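Local structure of BH2331 protein (Bacillus halodurans, 1VL5) at residues L138-A143 with E243-M247; D150-N154 with R166-K170. The protein probably transfers methyl groups from S-adenosylmethionine to an acceptor not yet identified. Residues are numbered along the deposited sequence.

Contact 1 of 2, residues L138-A143 with E243-M247; sequences LVDNSA and ESILM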
loop_
_atom_site.group_PDB
_atom_site.type_symbol
_atom_site.label_atom_id
_atom_site.label_comp_id
_atom_site.label_asym_id
_atom_site.label_seq_id
_atom_site.Cartn_x
_atom_site.Cartn_y
_atom_site.Cartn_z
ATOM N N LEU A 138 -6.138 5.065 -0.508
ATOM C CA LEU A 138 -5.480 3.775 -0.577
ATOM C C LEU A 138 -4.420 3.765 -1.643
ATOM O O LEU A 138 -4.686 4.147 -2.786
ATOM C CB LEU A 138 -6.530 2.717 -0.876
ATOM C CG LEU A 138 -6.184 1.234 -1.070
ATOM C CD1 LEU A 138 -5.536 0.636 0.135
ATOM C CD2 LEU A 138 -7.460 0.475 -1.392
ATOM N N VAL A 139 -3.209 3.344 -1.253
ATOM C CA VAL A 139 -2.032 3.329 -2.104
ATOM C C VAL A 139 -1.431 1.928 -2.012
ATOM O O VAL A 139 -1.280 1.381 -0.909
ATOM C CB VAL A 139 -0.960 4.368 -1.686
ATOM C CG1 VAL A 139 0.345 4.125 -2.462
ATOM C CG2 VAL A 139 -1.427 5.767 -1.957
ATOM N N ASP A 140 -1.192 1.320 -3.172
ATOM C CA ASP A 140 -0.589 0.022 -3.234
ATOM C C ASP A 140 -0.068 -0.255 -4.624
ATOM O O ASP A 140 -0.452 0.375 -5.597
ATOM C CB ASP A 140 -1.615 -1.070 -2.846
ATOM C CG ASP A 140 -0.962 -2.285 -2.142
ATOM O OD1 ASP A 140 0.217 -2.197 -1.747
ATOM O OD2 ASP A 140 -1.640 -3.322 -2.036
ATOM N N ASN A 141 0.733 -1.305 -4.712
ATOM C CA ASN A 141 1.135 -1.872 -6.002
ATOM C C ASN A 141 -0.012 -2.616 -6.571
ATOM O O ASN A 141 -0.831 -3.160 -5.828
ATOM C CB ASN A 141 2.276 -2.839 -5.836
ATOM C CG ASN A 141 3.377 -2.252 -5.015
ATOM O OD1 ASN A 141 3.948 -1.204 -5.364
ATOM N ND2 ASN A 141 3.654 -2.897 -3.874
ATOM N N SER A 142 -0.063 -2.618 -7.905
ATOM C CA SER A 142 -1.187 -3.143 -8.657
ATOM C C SER A 142 -0.715 -4.114 -9.708
ATOM O O SER A 142 0.373 -4.021 -10.171
ATOM C CB SER A 142 -2.035 -2.007 -9.257
ATOM O OG SER A 142 -1.239 -1.059 -9.930
ATOM N N ALA A 143 -1.571 -5.079 -10.037
ATOM C CA ALA A 143 -1.310 -6.079 -11.057
ATOM C C ALA A 143 -2.001 -5.705 -12.366
ATOM O O ALA A 143 -3.052 -5.070 -12.335
ATOM C CB ALA A 143 -1.841 -7.446 -10.564
ATOM N N GLU A 243 3.822 -1.205 -11.564
ATOM C CA GLU A 243 2.746 -0.221 -11.376
ATOM C C GLU A 243 2.278 -0.089 -9.901
ATOM O O GLU A 243 2.255 -1.052 -9.132
ATOM C CB GLU A 243 1.547 -0.590 -12.247
ATOM C CG GLU A 243 0.510 0.550 -12.360
ATOM C CD GLU A 243 -0.827 0.111 -12.978
ATOM O OE1 GLU A 243 -1.298 -1.021 -12.648
ATOM O OE2 GLU A 243 -1.459 0.955 -13.692
ATOM N N SER A 244 1.882 1.132 -9.525
ATOM C CA SER A 244 1.137 1.337 -8.304
ATOM C C SER A 244 0.030 2.328 -8.540
ATOM O O SER A 244 0.012 3.079 -9.540
ATOM C CB SER A 244 2.059 1.907 -7.205
ATOM O OG SER A 244 2.539 3.144 -7.619
ATOM N N ILE A 245 -0.855 2.365 -7.561
ATOM C CA ILE A 245 -1.996 3.241 -7.596
ATOM C C ILE A 245 -2.241 3.993 -6.313
ATOM O O ILE A 245 -1.812 3.586 -5.224
ATOM C CB ILE A 245 -3.289 2.447 -7.950
ATOM C CG1 ILE A 245 -3.484 1.305 -6.980
ATOM C CG2 ILE A 245 -3.174 1.895 -9.434
ATOM C CD1 ILE A 245 -4.698 0.449 -7.272
ATOM N N LEU A 246 -2.991 5.074 -6.478
ATOM C CA LEU A 246 -3.512 5.892 -5.408
ATOM C C LEU A 246 -4.980 6.143 -5.728
ATOM O O LEU A 246 -5.299 6.770 -6.761
ATOM C CB LEU A 246 -2.731 7.219 -5.366
ATOM C CG LEU A 246 -2.853 8.346 -4.323
ATOM C CD1 LEU A 246 -2.016 9.494 -4.811
ATOM C CD2 LEU A 246 -4.211 8.847 -4.151
HETATM N N MSE A 247 -5.850 5.674 -4.822
HETATM C CA MSE A 247 -7.285 5.895 -4.903
HETATM C C MSE A 247 -7.836 6.767 -3.759
HETATM O O MSE A 247 -7.401 6.641 -2.605
HETATM C CB MSE A 247 -7.994 4.545 -5.000
HETATM C CG MSE A 247 -7.591 3.753 -6.188
HETATM SE SE MSE A 247 -8.269 1.888 -6.053
HETATM C CE MSE A 247 -7.037 1.396 -4.725
HETATM O O HOH W 1 4.857 -1.493 -8.296
HETATM O O HOH W 2 2.935 -3.971 -11.133
#

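Contact 2 of 2, residues D150-N154 with R166-K170; sequences DVFYN and RAWKK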
loop_
_atom_site.group_PDB
_atom_site.type_symbol
_atom_site.label_atom_id
_atom_site.label_comp_id
_atom_site.label_asym_id
_atom_site.label_seq_id
_atom_site.Cartn_x
_atom_site.Cartn_y
_atom_site.Cartn_z
ATOM N N ASP A 150 -0.386 -10.573 -14.516
ATOM C CA ASP A 150 -0.843 -10.538 -13.142
ATOM C C ASP A 150 -0.205 -11.649 -12.303
ATOM O O ASP A 150 0.426 -11.415 -11.275
ATOM C CB ASP A 150 -2.383 -10.690 -13.153
ATOM C CG ASP A 150 -3.020 -10.766 -11.759
ATOM O OD1 ASP A 150 -2.333 -10.816 -10.742
ATOM O OD2 ASP A 150 -4.240 -10.820 -11.693
ATOM N N VAL A 151 -0.398 -12.878 -12.744
ATOM C CA VAL A 151 0.085 -14.028 -12.031
ATOM C C VAL A 151 1.631 -13.991 -11.885
ATOM O O VAL A 151 2.192 -14.301 -10.802
ATOM C CB VAL A 151 -0.446 -15.312 -12.675
ATOM C CG1 VAL A 151 0.094 -16.574 -11.987
ATOM C CG2 VAL A 151 -1.994 -15.350 -12.564
ATOM N N PHE A 152 2.300 -13.563 -12.939
ATOM C CA PHE A 152 3.739 -13.524 -12.982
ATOM C C PHE A 152 4.285 -12.482 -12.030
ATOM O O PHE A 152 5.224 -12.760 -11.281
ATOM C CB PHE A 152 4.179 -13.231 -14.438
ATOM C CG PHE A 152 5.650 -12.982 -14.594
ATOM C CD1 PHE A 152 6.557 -14.028 -14.646
ATOM C CD2 PHE A 152 6.133 -11.712 -14.680
ATOM C CE1 PHE A 152 7.891 -13.776 -14.782
ATOM C CE2 PHE A 152 7.455 -11.484 -14.793
ATOM C CZ PHE A 152 8.337 -12.507 -14.854
ATOM N N TYR A 153 3.691 -11.282 -12.078
ATOM C CA TYR A 153 4.088 -10.153 -11.248
ATOM C C TYR A 153 3.941 -10.578 -9.802
ATOM O O TYR A 153 4.847 -10.424 -9.015
ATOM C CB TYR A 153 3.227 -8.893 -11.538
ATOM C CG TYR A 153 3.493 -7.797 -10.555
ATOM C CD1 TYR A 153 4.704 -7.131 -10.559
ATOM C CD2 TYR A 153 2.551 -7.453 -9.562
ATOM C CE1 TYR A 153 4.991 -6.121 -9.602
ATOM C CE2 TYR A 153 2.861 -6.445 -8.573
ATOM C CZ TYR A 153 4.067 -5.805 -8.614
ATOM O OH TYR A 153 4.391 -4.818 -7.668
ATOM N N ASN A 154 2.798 -11.159 -9.462
ATOM C CA ASN A 154 2.550 -11.556 -8.111
ATOM C C ASN A 154 3.475 -12.723 -7.657
ATOM O O ASN A 154 3.932 -12.741 -6.505
ATOM C CB ASN A 154 1.078 -11.918 -7.929
ATOM C CG ASN A 154 0.248 -10.726 -7.554
ATOM O OD1 ASN A 154 0.472 -10.141 -6.497
ATOM N ND2 ASN A 154 -0.663 -10.304 -8.440
ATOM N N ARG A 166 -1.163 -10.540 -2.155
ATOM C CA ARG A 166 -1.588 -10.251 -3.523
ATOM C C ARG A 166 -1.650 -8.781 -3.795
ATOM O O ARG A 166 -2.165 -8.012 -2.988
ATOM C CB ARG A 166 -2.948 -10.881 -3.834
ATOM C CG ARG A 166 -3.451 -10.558 -5.202
ATOM C CD ARG A 166 -4.651 -11.419 -5.640
ATOM N NE ARG A 166 -5.273 -10.866 -6.850
ATOM C CZ ARG A 166 -4.722 -10.901 -8.070
ATOM N NH1 ARG A 166 -3.544 -11.443 -8.251
ATOM N NH2 ARG A 166 -5.336 -10.351 -9.109
ATOM N N ALA A 167 -1.042 -8.401 -4.904
ATOM C CA ALA A 167 -1.250 -7.115 -5.550
ATOM C C ALA A 167 -2.396 -7.309 -6.526
ATOM O O ALA A 167 -2.282 -8.069 -7.472
ATOM C CB ALA A 167 0.022 -6.673 -6.276
ATOM N N TRP A 168 -3.518 -6.640 -6.254
ATOM C CA TRP A 168 -4.744 -6.860 -6.956
ATOM C C TRP A 168 -4.770 -5.998 -8.213
ATOM O O TRP A 168 -4.027 -4.985 -8.310
ATOM C CB TRP A 168 -5.932 -6.562 -6.040
ATOM C CG TRP A 168 -5.964 -7.427 -4.851
ATOM C CD1 TRP A 168 -5.221 -7.271 -3.703
ATOM C CD2 TRP A 168 -6.751 -8.614 -4.654
ATOM N NE1 TRP A 168 -5.505 -8.290 -2.822
ATOM C CE2 TRP A 168 -6.425 -9.132 -3.387
ATOM C CE3 TRP A 168 -7.712 -9.268 -5.412
ATOM C CZ2 TRP A 168 -7.025 -10.282 -2.872
ATOM C CZ3 TRP A 168 -8.276 -10.429 -4.916
ATOM C CH2 TRP A 168 -7.958 -10.903 -3.647
ATOM N N LYS A 169 -5.577 -6.424 -9.188
ATOM C CA LYS A 169 -5.833 -5.632 -10.398
ATOM C C LYS A 169 -6.549 -4.354 -9.984
ATOM O O LYS A 169 -7.282 -4.329 -8.983
ATOM C CB LYS A 169 -6.699 -6.352 -11.437
ATOM C CG LYS A 169 -6.220 -7.757 -11.884
ATOM C CD LYS A 169 -7.267 -8.351 -12.834
ATOM C CE LYS A 169 -7.013 -9.761 -13.448
ATOM N NZ LYS A 169 -5.652 -10.000 -13.870
ATOM N N LYS A 170 -6.319 -3.297 -10.753
ATOM C CA LYS A 170 -7.108 -2.109 -10.641
ATOM C C LYS A 170 -8.612 -2.401 -10.707
ATOM O O LYS A 170 -9.364 -1.867 -9.931
ATOM C CB LYS A 170 -6.664 -1.098 -11.703
ATOM C CG LYS A 170 -5.272 -0.535 -11.462
ATOM C CD LYS A 170 -4.881 0.586 -12.454
ATOM C CE LYS A 170 -4.798 0.175 -13.897
ATOM N NZ LYS A 170 -3.570 -0.681 -14.138
#

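Contact 1 of 2, residues L138-A143 with E243-M247
Two neighbouring strands of a Rossmann-like methyltransferase sheet pair here, 138-142 running antiparallel to 243-247 at 151°, where strand 236-250 adds the reversed strand known from class I methyltransferases. At L138 the pairing is hydrogen-bonded: its N gives to M247 O (2.9 Å) and its O takes M247 N (2.8 Å). L138 CD2 also meets CE of M247, a selenomethionine, at 3.5 Å, two flexible apolar chains filling the face that W173 of helix 170-180 packs against. V139, beta-branched and suited to a strand, turns to the other face and sets CG2 3.8 Å from L246 CG, while its CA lies 3.1 Å from I245 O in a CA-H...O contact. D140 pairs with I245 through both backbone bonds (D140 N to I245 O 3.1 Å, I245 N to D140 O 2.8 Å); its carboxylate turns away and hydrogen-bonds H114 through OD1. At N141 and S244 the side chains diverge; a water joins N141 OD1 (3.1 Å) to E243 O (2.8 Å). S142 N donates to E243 O (3.1 Å). The long E243 side chain serves two partners: OE2 pairs with K170, and OE1 accepts from S142 OG at 2.7 Å.

Contact 2 of 2, residues D150-N154 with R166-K170
A single asparagine side chain reads the backbone of a loop here as another peptide would: N154 OD1 accepts from A167 N (2.8 Å) while N154 ND2 donates to A167 O (2.9 Å), so both polar groups of the side chain are met by the N-H and C=O of one residue, A167. Asparagine suits the place because its carboxamide carries a donor and an acceptor side by side. ND2 also reaches back one helical turn to D150 OD1 (2.9 Å), which helps to orient both side chains, and H164 is a further partner of OD1.

One turn earlier, D150 faces two cations. Its carboxylate meets the R166 guanidinium end-on in a bidentate salt bridge, R166 NH1 to D150 OD1 at 2.8 Å and R166 NH2 to D150 OD2 at 2.8 Å; D150 OD2 also takes K169 NZ at 2.7 Å. The long side chains of arginine and lysine let the loop carry its charges to this buried acid, whose short chain holds the carboxylate close to the helix. D147 shares K169, and D172 shares R166, so the positive charges have further acidic partners.

A167, with only a methyl group, fits close to the helix: its CB touches the edge of the Y153 ring at CE2 (3.7 Å). K169 stands at the N-cap position of helix 170-180. The loop between helices 147-160 and 170-180, in the crossover from strand 134-142 to strand 183-195 of the Rossmann-like fold, is thus held to the first helix by the salt-bridge network of D150, R166 and K169.

How the contacts relate
From the N terminus, strand 134-142 supplies the first half of contact 1 and leads, through a short loop, into helix 147-160, which supplies the first half of contact 2. Contact 2 closes a short loop, with 11 residues between its segments, as the chain returns before helix 170-180. Contact 1 closes only when 243-247, on strand 236-250, arrives, with 99 residues between its segments, so contact 2 is nested inside its loop. The centres lie about 11 Å apart and the two touch: K170 NZ forms a salt bridge with E243 OE2 (2.7 Å), and A143 N probably bonds to W168 O (3.0 Å). Sheet, helix 147-160 and the start of helix 170-180 are thereby joined.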